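Local coordinates for spore germination protein B3 (Bacillus subtilis subsp. subtilis, PDB 3N54) that takes part in the spore's germination response to the mixture of L-asparagine, glucose, fructose and potassium ions, as a lipoprotein component of a germinant receptor, at residues D14-N17 and Y21-T24; I148-G153 and Y163-Q168; T234-V239 and P245-S250. All blocks are in the same frame, centred on the assembly; numbering follows the deposited sequence.

Contact 1: residues D14-N17 and Y21-T24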
loop_
_atom_site.group_PDB
_atom_site.type_symbol
_atom_site.label_atom_id
_atom_site.label_comp_id
_atom_site.label_asym_id
_atom_site.label_seq_id
_atom_site.Cartn_x
_atom_site.Cartn_y
_atom_site.Cartn_z
ATOM N N ASP A 14 22.999 -0.638 29.944
ATOM C CA ASP A 14 23.780 -1.828 30.241
ATOM C C ASP A 14 24.479 -2.380 29.007
ATOM O O ASP A 14 24.099 -2.090 27.863
ATOM C CB ASP A 14 22.869 -2.935 30.775
ATOM C CG ASP A 14 22.476 -2.736 32.216
ATOM O OD1 ASP A 14 23.386 -2.712 33.073
ATOM O OD2 ASP A 14 21.256 -2.653 32.497
ATOM N N GLU A 15 25.518 -3.163 29.267
ATOM C CA GLU A 15 26.128 -4.020 28.269
ATOM C C GLU A 15 25.820 -5.426 28.770
ATOM O O GLU A 15 26.097 -5.739 29.931
ATOM C CB GLU A 15 27.621 -3.789 28.142
ATOM C CG GLU A 15 28.273 -4.764 27.183
ATOM C CD GLU A 15 29.694 -4.406 26.825
ATOM O OE1 GLU A 15 30.293 -5.170 26.045
ATOM O OE2 GLU A 15 30.221 -3.379 27.308
ATOM N N THR A 16 25.226 -6.257 27.918
ATOM C CA THR A 16 24.758 -7.581 28.338
ATOM C C THR A 16 25.836 -8.657 28.233
ATOM O O THR A 16 26.911 -8.416 27.685
ATOM C CB THR A 16 23.542 -8.027 27.505
ATOM O OG1 THR A 16 23.937 -8.194 26.141
ATOM C CG2 THR A 16 22.426 -7.002 27.594
ATOM N N ASN A 17 25.525 -9.846 28.768
ATOM C CA ASN A 17 26.439 -11.000 28.734
ATOM C C ASN A 17 26.768 -11.436 27.308
ATOM O O ASN A 17 27.903 -11.827 27.020
ATOM C CB ASN A 17 25.863 -12.189 29.507
ATOM C CG ASN A 17 25.681 -11.899 30.986
ATOM O OD1 ASN A 17 25.766 -10.750 31.423
ATOM N ND2 ASN A 17 25.417 -12.941 31.764
ATOM N N TYR A 21 24.358 -3.593 23.656
ATOM C CA TYR A 21 23.865 -2.549 24.510
ATOM C C TYR A 21 22.374 -2.757 24.728
ATOM O O TYR A 21 21.653 -3.159 23.817
ATOM C CB TYR A 21 24.178 -1.191 23.903
ATOM C CG TYR A 21 25.656 -0.959 23.874
ATOM C CD1 TYR A 21 26.398 -1.183 22.723
ATOM C CD2 TYR A 21 26.327 -0.570 25.022
ATOM C CE1 TYR A 21 27.776 -0.990 22.714
ATOM C CE2 TYR A 21 27.683 -0.375 25.026
ATOM C CZ TYR A 21 28.407 -0.584 23.868
ATOM O OH TYR A 21 29.764 -0.400 23.881
ATOM N N LYS A 22 21.940 -2.532 25.963
ATOM C CA LYS A 22 20.541 -2.600 26.314
ATOM C C LYS A 22 20.186 -1.348 27.088
ATOM O O LYS A 22 20.683 -1.135 28.185
ATOM C CB LYS A 22 20.213 -3.854 27.132
ATOM C CG LYS A 22 18.711 -4.058 27.321
ATOM C CD LYS A 22 18.342 -5.407 27.934
ATOM C CE LYS A 22 18.560 -5.428 29.442
ATOM N NZ LYS A 22 17.833 -6.572 30.108
ATOM N N LEU A 23 19.361 -0.500 26.480
ATOM C CA LEU A 23 18.845 0.691 27.131
ATOM C C LEU A 23 17.433 0.387 27.583
ATOM O O LEU A 23 16.594 0.036 26.762
ATOM C CB LEU A 23 18.829 1.884 26.185
ATOM C CG LEU A 23 20.157 2.587 25.917
ATOM C CD1 LEU A 23 21.100 1.713 25.100
ATOM C CD2 LEU A 23 19.909 3.912 25.211
ATOM N N THR A 24 17.183 0.477 28.888
ATOM C CA THR A 24 15.840 0.275 29.419
ATOM C C THR A 24 15.349 1.590 30.003
ATOM O O THR A 24 15.840 2.042 31.036
ATOM C CB THR A 24 15.792 -0.819 30.500
ATOM O OG1 THR A 24 16.447 -1.999 30.027
ATOM C CG2 THR A 24 14.332 -1.162 30.860
HETATM O O HOH W 1 19.289 -1.762 30.335
#

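Contact 2: residues I148-G153 and Y163-Q168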
loop_
_atom_site.group_PDB
_atom_site.type_symbol
_atom_site.label_atom_id
_atom_site.label_comp_id
_atom_site.label_asym_id
_atom_site.label_seq_id
_atom_site.Cartn_x
_atom_site.Cartn_y
_atom_site.Cartn_z
ATOM N N ILE A 148 3.270 2.906 -5.432
ATOM C CA ILE A 148 3.351 3.344 -6.819
ATOM C C ILE A 148 4.806 3.512 -7.298
ATOM O O ILE A 148 5.031 3.650 -8.502
ATOM C CB ILE A 148 2.528 4.668 -7.042
ATOM C CG1 ILE A 148 2.589 5.134 -8.508
ATOM C CG2 ILE A 148 3.006 5.783 -6.110
ATOM C CD1 ILE A 148 1.463 6.085 -8.912
ATOM N N PRO A 149 5.810 3.464 -6.390
ATOM C CA PRO A 149 5.899 3.242 -4.942
ATOM C C PRO A 149 5.392 4.417 -4.100
ATOM O O PRO A 149 5.673 5.574 -4.413
ATOM C CB PRO A 149 7.401 3.052 -4.716
ATOM C CG PRO A 149 8.024 3.862 -5.762
ATOM C CD PRO A 149 7.148 3.704 -6.962
ATOM N N LEU A 150 4.646 4.104 -3.045
ATOM C CA LEU A 150 4.076 5.117 -2.175
ATOM C C LEU A 150 5.171 5.754 -1.332
ATOM O O LEU A 150 5.961 5.068 -0.693
ATOM C CB LEU A 150 3.010 4.509 -1.267
ATOM C CG LEU A 150 2.208 5.491 -0.408
ATOM C CD1 LEU A 150 1.449 6.476 -1.284
ATOM C CD2 LEU A 150 1.258 4.744 0.512
ATOM N N ARG A 151 5.220 7.076 -1.354
ATOM C CA ARG A 151 6.173 7.817 -0.555
ATOM C C ARG A 151 5.443 8.485 0.601
ATOM O O ARG A 151 4.253 8.778 0.515
ATOM C CB ARG A 151 6.921 8.822 -1.426
ATOM C CG ARG A 151 7.783 8.114 -2.462
ATOM C CD ARG A 151 8.386 9.045 -3.484
ATOM N NE ARG A 151 8.956 8.292 -4.606
ATOM C CZ ARG A 151 10.216 7.856 -4.691
ATOM N NH1 ARG A 151 11.095 8.073 -3.713
ATOM N NH2 ARG A 151 10.602 7.188 -5.775
ATOM N N ILE A 152 6.172 8.668 1.695
ATOM C CA ILE A 152 5.674 9.305 2.912
ATOM C C ILE A 152 4.919 10.604 2.642
ATOM O O ILE A 152 3.894 10.858 3.257
ATOM C CB ILE A 152 6.852 9.582 3.889
ATOM C CG1 ILE A 152 7.194 8.311 4.665
ATOM C CG2 ILE A 152 6.520 10.707 4.857
ATOM C CD1 ILE A 152 6.093 7.842 5.585
ATOM N N GLY A 153 5.433 11.415 1.722
ATOM C CA GLY A 153 4.792 12.674 1.350
ATOM C C GLY A 153 3.335 12.474 0.985
ATOM O O GLY A 153 2.439 13.080 1.591
ATOM N N TYR A 163 -8.652 9.998 2.495
ATOM C CA TYR A 163 -8.640 9.108 1.336
ATOM C C TYR A 163 -8.259 7.698 1.715
ATOM O O TYR A 163 -7.398 7.495 2.570
ATOM C CB TYR A 163 -7.653 9.591 0.279
ATOM C CG TYR A 163 -8.143 10.766 -0.516
ATOM C CD1 TYR A 163 -8.931 10.583 -1.651
ATOM C CD2 TYR A 163 -7.832 12.057 -0.136
ATOM C CE1 TYR A 163 -9.388 11.665 -2.383
ATOM C CE2 TYR A 163 -8.279 13.135 -0.858
ATOM C CZ TYR A 163 -9.057 12.937 -1.982
ATOM O OH TYR A 163 -9.498 14.019 -2.699
ATOM N N SER A 164 -8.934 6.733 1.094
ATOM C CA SER A 164 -8.497 5.352 1.117
ATOM C C SER A 164 -7.459 5.244 0.010
ATOM O O SER A 164 -7.514 5.982 -0.973
ATOM C CB SER A 164 -9.650 4.384 0.869
ATOM O OG SER A 164 -10.553 4.353 1.960
ATOM N N TYR A 165 -6.505 4.336 0.161
ATOM C CA TYR A 165 -5.440 4.196 -0.830
ATOM C C TYR A 165 -4.746 2.847 -0.740
ATOM O O TYR A 165 -4.951 2.085 0.210
ATOM C CB TYR A 165 -4.406 5.321 -0.667
ATOM C CG TYR A 165 -3.771 5.383 0.699
ATOM C CD1 TYR A 165 -4.387 6.067 1.739
ATOM C CD2 TYR A 165 -2.553 4.758 0.954
ATOM C CE1 TYR A 165 -3.808 6.129 2.998
ATOM C CE2 TYR A 165 -1.968 4.809 2.213
ATOM C CZ TYR A 165 -2.598 5.498 3.228
ATOM O OH TYR A 165 -2.026 5.558 4.480
ATOM N N LEU A 166 -3.928 2.564 -1.748
ATOM C CA LEU A 166 -3.178 1.329 -1.799
ATOM C C LEU A 166 -1.718 1.579 -1.426
ATOM O O LEU A 166 -1.182 2.659 -1.635
ATOM C CB LEU A 166 -3.265 0.706 -3.191
ATOM C CG LEU A 166 -4.653 0.314 -3.716
ATOM C CD1 LEU A 166 -4.561 -0.196 -5.156
ATOM C CD2 LEU A 166 -5.330 -0.722 -2.819
ATOM N N ILE A 167 -1.095 0.549 -0.877
ATOM C CA ILE A 167 0.305 0.553 -0.521
ATOM C C ILE A 167 0.909 -0.760 -1.027
ATOM O O ILE A 167 0.346 -1.822 -0.786
ATOM C CB ILE A 167 0.460 0.680 0.997
ATOM C CG1 ILE A 167 1.928 0.587 1.414
ATOM C CG2 ILE A 167 -0.346 -0.393 1.694
ATOM C CD1 ILE A 167 2.146 0.869 2.902
ATOM N N GLN A 168 2.036 -0.688 -1.734
ATOM C CA GLN A 168 2.716 -1.882 -2.240
ATOM C C GLN A 168 2.973 -2.877 -1.118
ATOM O O GLN A 168 3.471 -2.498 -0.071
ATOM C CB GLN A 168 4.062 -1.526 -2.876
ATOM C CG GLN A 168 4.855 -2.737 -3.381
ATOM C CD GLN A 168 4.176 -3.433 -4.539
ATOM O OE1 GLN A 168 3.933 -2.819 -5.575
ATOM N NE2 GLN A 168 3.885 -4.727 -4.382
HETATM O O HOH W 2 4.003 1.382 -1.337
#

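Contact 3: residues T234-V239 and P245-S250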
loop_
_atom_site.group_PDB
_atom_site.type_symbol
_atom_site.label_atom_id
_atom_site.label_comp_id
_atom_site.label_asym_id
_atom_site.label_seq_id
_atom_site.Cartn_x
_atom_site.Cartn_y
_atom_site.Cartn_z
ATOM N N THR A 234 -6.358 5.483 -20.182
ATOM C CA THR A 234 -7.714 5.306 -19.675
ATOM C C THR A 234 -8.463 6.628 -19.573
ATOM O O THR A 234 -7.922 7.616 -19.081
ATOM C CB THR A 234 -7.712 4.636 -18.283
ATOM O OG1 THR A 234 -7.358 3.253 -18.416
ATOM C CG2 THR A 234 -9.086 4.740 -17.628
ATOM N N LYS A 235 -9.706 6.634 -20.050
ATOM C CA LYS A 235 -10.595 7.780 -19.901
ATOM C C LYS A 235 -11.786 7.345 -19.060
ATOM O O LYS A 235 -12.396 6.312 -19.336
ATOM C CB LYS A 235 -11.061 8.300 -21.262
ATOM C CG LYS A 235 -10.000 9.077 -22.031
ATOM C CD LYS A 235 -10.584 9.728 -23.285
ATOM C CE LYS A 235 -9.571 10.626 -23.992
ATOM N NZ LYS A 235 -9.110 11.767 -23.144
ATOM N N ILE A 236 -12.102 8.124 -18.028
ATOM C CA ILE A 236 -13.209 7.816 -17.132
ATOM C C ILE A 236 -14.255 8.917 -17.182
ATOM O O ILE A 236 -13.958 10.071 -16.890
ATOM C CB ILE A 236 -12.731 7.655 -15.683
ATOM C CG1 ILE A 236 -11.691 6.536 -15.582
ATOM C CG2 ILE A 236 -13.902 7.353 -14.772
ATOM C CD1 ILE A 236 -11.233 6.249 -14.167
ATOM N N LYS A 237 -15.482 8.551 -17.543
ATOM C CA LYS A 237 -16.588 9.494 -17.635
ATOM C C LYS A 237 -17.727 9.055 -16.713
ATOM O O LYS A 237 -18.490 8.153 -17.057
ATOM C CB LYS A 237 -17.079 9.592 -19.084
ATOM C CG LYS A 237 -18.168 10.628 -19.304
ATOM C CD LYS A 237 -18.549 10.746 -20.774
ATOM C CE LYS A 237 -19.530 11.890 -20.994
ATOM N NZ LYS A 237 -19.921 12.040 -22.426
ATOM N N PRO A 238 -17.831 9.671 -15.523
ATOM C CA PRO A 238 -18.943 9.348 -14.634
ATOM C C PRO A 238 -20.223 10.085 -15.025
ATOM O O PRO A 238 -20.177 11.279 -15.317
ATOM C CB PRO A 238 -18.449 9.826 -13.267
ATOM C CG PRO A 238 -17.493 10.908 -13.569
ATOM C CD PRO A 238 -16.847 10.556 -14.874
ATOM N N VAL A 239 -21.344 9.368 -15.032
ATOM C CA VAL A 239 -22.653 9.940 -15.326
ATOM C C VAL A 239 -23.611 9.575 -14.199
ATOM O O VAL A 239 -23.700 8.407 -13.822
ATOM C CB VAL A 239 -23.227 9.409 -16.654
ATOM C CG1 VAL A 239 -24.591 10.018 -16.921
ATOM C CG2 VAL A 239 -22.282 9.703 -17.808
ATOM N N PRO A 245 -24.101 6.944 -9.211
ATOM C CA PRO A 245 -23.217 7.199 -10.347
ATOM C C PRO A 245 -22.985 5.968 -11.223
ATOM O O PRO A 245 -23.074 4.839 -10.742
ATOM C CB PRO A 245 -21.894 7.621 -9.686
ATOM C CG PRO A 245 -22.066 7.413 -8.200
ATOM C CD PRO A 245 -23.340 6.666 -7.985
ATOM N N VAL A 246 -22.703 6.201 -12.502
ATOM C CA VAL A 246 -22.339 5.142 -13.435
ATOM C C VAL A 246 -21.036 5.550 -14.120
ATOM O O VAL A 246 -21.011 6.511 -14.890
ATOM C CB VAL A 246 -23.425 4.897 -14.498
ATOM C CG1 VAL A 246 -22.951 3.865 -15.515
ATOM C CG2 VAL A 246 -24.724 4.444 -13.845
ATOM N N PHE A 247 -19.960 4.826 -13.827
ATOM C CA PHE A 247 -18.649 5.119 -14.400
ATOM C C PHE A 247 -18.461 4.454 -15.753
ATOM O O PHE A 247 -18.470 3.232 -15.848
ATOM C CB PHE A 247 -17.525 4.655 -13.464
ATOM C CG PHE A 247 -17.245 5.598 -12.326
ATOM C CD1 PHE A 247 -16.376 6.664 -12.493
ATOM C CD2 PHE A 247 -17.831 5.407 -11.087
ATOM C CE1 PHE A 247 -16.107 7.536 -11.446
ATOM C CE2 PHE A 247 -17.567 6.274 -10.033
ATOM C CZ PHE A 247 -16.705 7.339 -10.214
ATOM N N HIS A 248 -18.300 5.263 -16.795
ATOM C CA HIS A 248 -17.952 4.760 -18.118
ATOM C C HIS A 248 -16.440 4.828 -18.236
ATOM O O HIS A 248 -15.867 5.914 -18.341
ATOM C CB HIS A 248 -18.603 5.580 -19.232
ATOM C CG HIS A 248 -20.064 5.316 -19.405
ATOM N ND1 HIS A 248 -21.024 5.867 -18.584
ATOM C CD2 HIS A 248 -20.731 4.571 -20.318
ATOM C CE1 HIS A 248 -22.219 5.468 -18.980
ATOM N NE2 HIS A 248 -22.069 4.681 -20.030
ATOM N N ILE A 249 -15.799 3.668 -18.204
ATOM C CA ILE A 249 -14.352 3.584 -18.274
ATOM C C ILE A 249 -13.927 3.039 -19.627
ATOM O O ILE A 249 -14.384 1.977 -20.053
ATOM C CB ILE A 249 -13.793 2.684 -17.163
ATOM C CG1 ILE A 249 -14.168 3.256 -15.792
ATOM C CG2 ILE A 249 -12.283 2.535 -17.307
ATOM C CD1 ILE A 249 -13.521 2.543 -14.618
ATOM N N SER A 250 -13.050 3.779 -20.293
ATOM C CA SER A 250 -12.520 3.398 -21.586
ATOM C C SER A 250 -11.049 3.075 -21.414
ATOM O O SER A 250 -10.315 3.855 -20.819
ATOM C CB SER A 250 -12.699 4.539 -22.587
ATOM O OG SER A 250 -12.255 4.162 -23.876
#

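Contact 1: residues D14-N17 and Y21-T24
D14 and K22 face each other as a hydrogen-bonded pair of antiparallel strands, and their backbones grip each other twice: K22 N reaches D14 O at 2.9 Å, and D14 N reaches K22 O at 3.0 Å. The same D14 carbonyl receives the CA-H of Y21, with CA to O 3.4 Å.

The side chains of this pair share one face of the sheet. The D14 carboxylate meets the other strand through a water that stands 3.1 Å from OD2 and within hydrogen-bonding distance of K22 O and T24 OG1 as well, with more acceptors around it than it has protons to give. The ammonium of K22 makes no salt bridge with this acid: the chain bends at chi3 (79°) and leaves NZ 5.7 Å from D14 OD2, so any attraction between them is probably diffuse. Aspartate and lysine suit such a surface position, where charged ends can meet solvent, while the K22 side chain also touches T52 and L54 of strand 46-55.

T16 serves both the turn and the strand, since threonine supplies a hydroxyl for the one and a methyl for the other. The hydroxyl sits between the backbone N and the carbonyl carbon (chi1 65°) and bonds to D18 OD2, with a weak bond to Q20 N. That torsion also brings the methyl CG2 to K22 CB at 3.9 Å, the two side chains crossing at about a right angle.

On the other face Y21 pairs with E15 without hydrogen bonds; its ring atom CD2 approaches D14 O obliquely at 3.9 Å. Tyrosine suits this partly exposed place, its broad ring lying by the backbone and its side chain near a bound sulfate. Together these contacts close a beta hairpin at the surface, whose strand 21-28 is the middle one of a three-stranded antiparallel sheet.

Contact 2: residues I148-G153 and Y163-Q168
L150 drives one methyl, CD2, against the ring of Y165, and the two side chains cross at about a right angle. The methyl approaches the CD2-CE2 side of the ring obliquely, 3.6 Å from Y165 CE2 and 3.8 Å from Y165 CD2. The carbonyl oxygen of Y163, by contrast, lies at the ring edge, in its plane. Each partner has a torsion that makes the meeting possible: L150 CG stands anti to the backbone N (chi1 -173°), which extends the leucine toward the strand, whereas Y165 CG is tucked between its own backbone N and carbonyl carbon (chi1 58°), bringing the ring round to meet it.

The same CD2 also touches I167, at 4.2 Å from its CB, and passes 3.9 Å from L166 O. A leucine suits this place because a branched tip can lie against an aromatic ring and a beta-branched neighbour at once. L150 also lies on A155 and Y158 of helix 152-160. I167 reaches L106 and A108 of strand 105-109.

The two backbones are joined through a water, which accepts from Q168 N at 2.9 Å and from L150 N at 3.3 Å. As an acceptor for both N-H groups, it links two donors that could not bond to each other.

R151 holds the N-cap position of helix 152-160, which leads into strand 165-172. That strand lies parallel to its sheet neighbour 105-109, to whose L106 the L150 backbone is hydrogen-bonded, consistent with a beta-alpha-beta crossover with L150 packed at the start of the helix against the strand that follows.

Contact 3: residues T234-V239 and P245-S250
F247 and P238 form a non-hydrogen-bonded pair in the beta hairpin of strands 223-240 and 245-258, here antiparallel at 160°. Six backbone hydrogen bonds join the segments 234-239 and 245-250, two each for K235 with S250, K237 with H248 and V239 with V246.

From its CB, F247 departs on the face shared with I236, P238 and I249, its CG anti to the carbonyl carbon (chi1 -80°), which swings the ring back toward the facing strand. CD1 then meets I236 CG2 at 3.4 Å, the methyl lying at the ring edge near its plane. Next along, CE1 is 3.7 Å from P238 CB, which makes an off-centre CH-pi contact 4.2 Å from the centroid of the F247 ring. Beyond CE1, the ring is packed by I310, W325 and the nearly parallel ring of F334. A flat ring suits this place because it takes the isoleucine methyl at its edge and the proline CB in that CH-pi contact. Replacing F247 by an alanine is likely to open a gap beside I236 CG2 and leave P238 CB and the F334 ring without their aromatic partner.

I236 and I249 lie side by side, pointing the same way, with their CG1 atoms 4.1 Å apart.

The other face mixes lysines, serine and H248 with the valines V239 and V246. There H248 CB rests 3.4 Å from K237 O, and the buried H248 ND1, 4.1 Å from V239 CG2, has no hydrogen-bonding partner in the model.

How the contacts relate
The three contacts follow one another along an elongated chain and none touches another. Contact 1 and contact 3, both beta hairpins, lie on opposite sides of the chain's centre, about 60 Å apart between centres. Contact 2 lies between them near the middle, its centre about 37 Å from that of contact 1 and 23 Å from that of contact 3; its nearest atoms are still about 12 Å from the latter. The strands involved belong to three different sheets. Contacts 1 and 2 lie in the N-terminal domain of the spore germination protein family, contact 3 in the GerAC-like C-terminal region. The sulfate near Y21 in contact 1 probably comes from the crystallisation liquor.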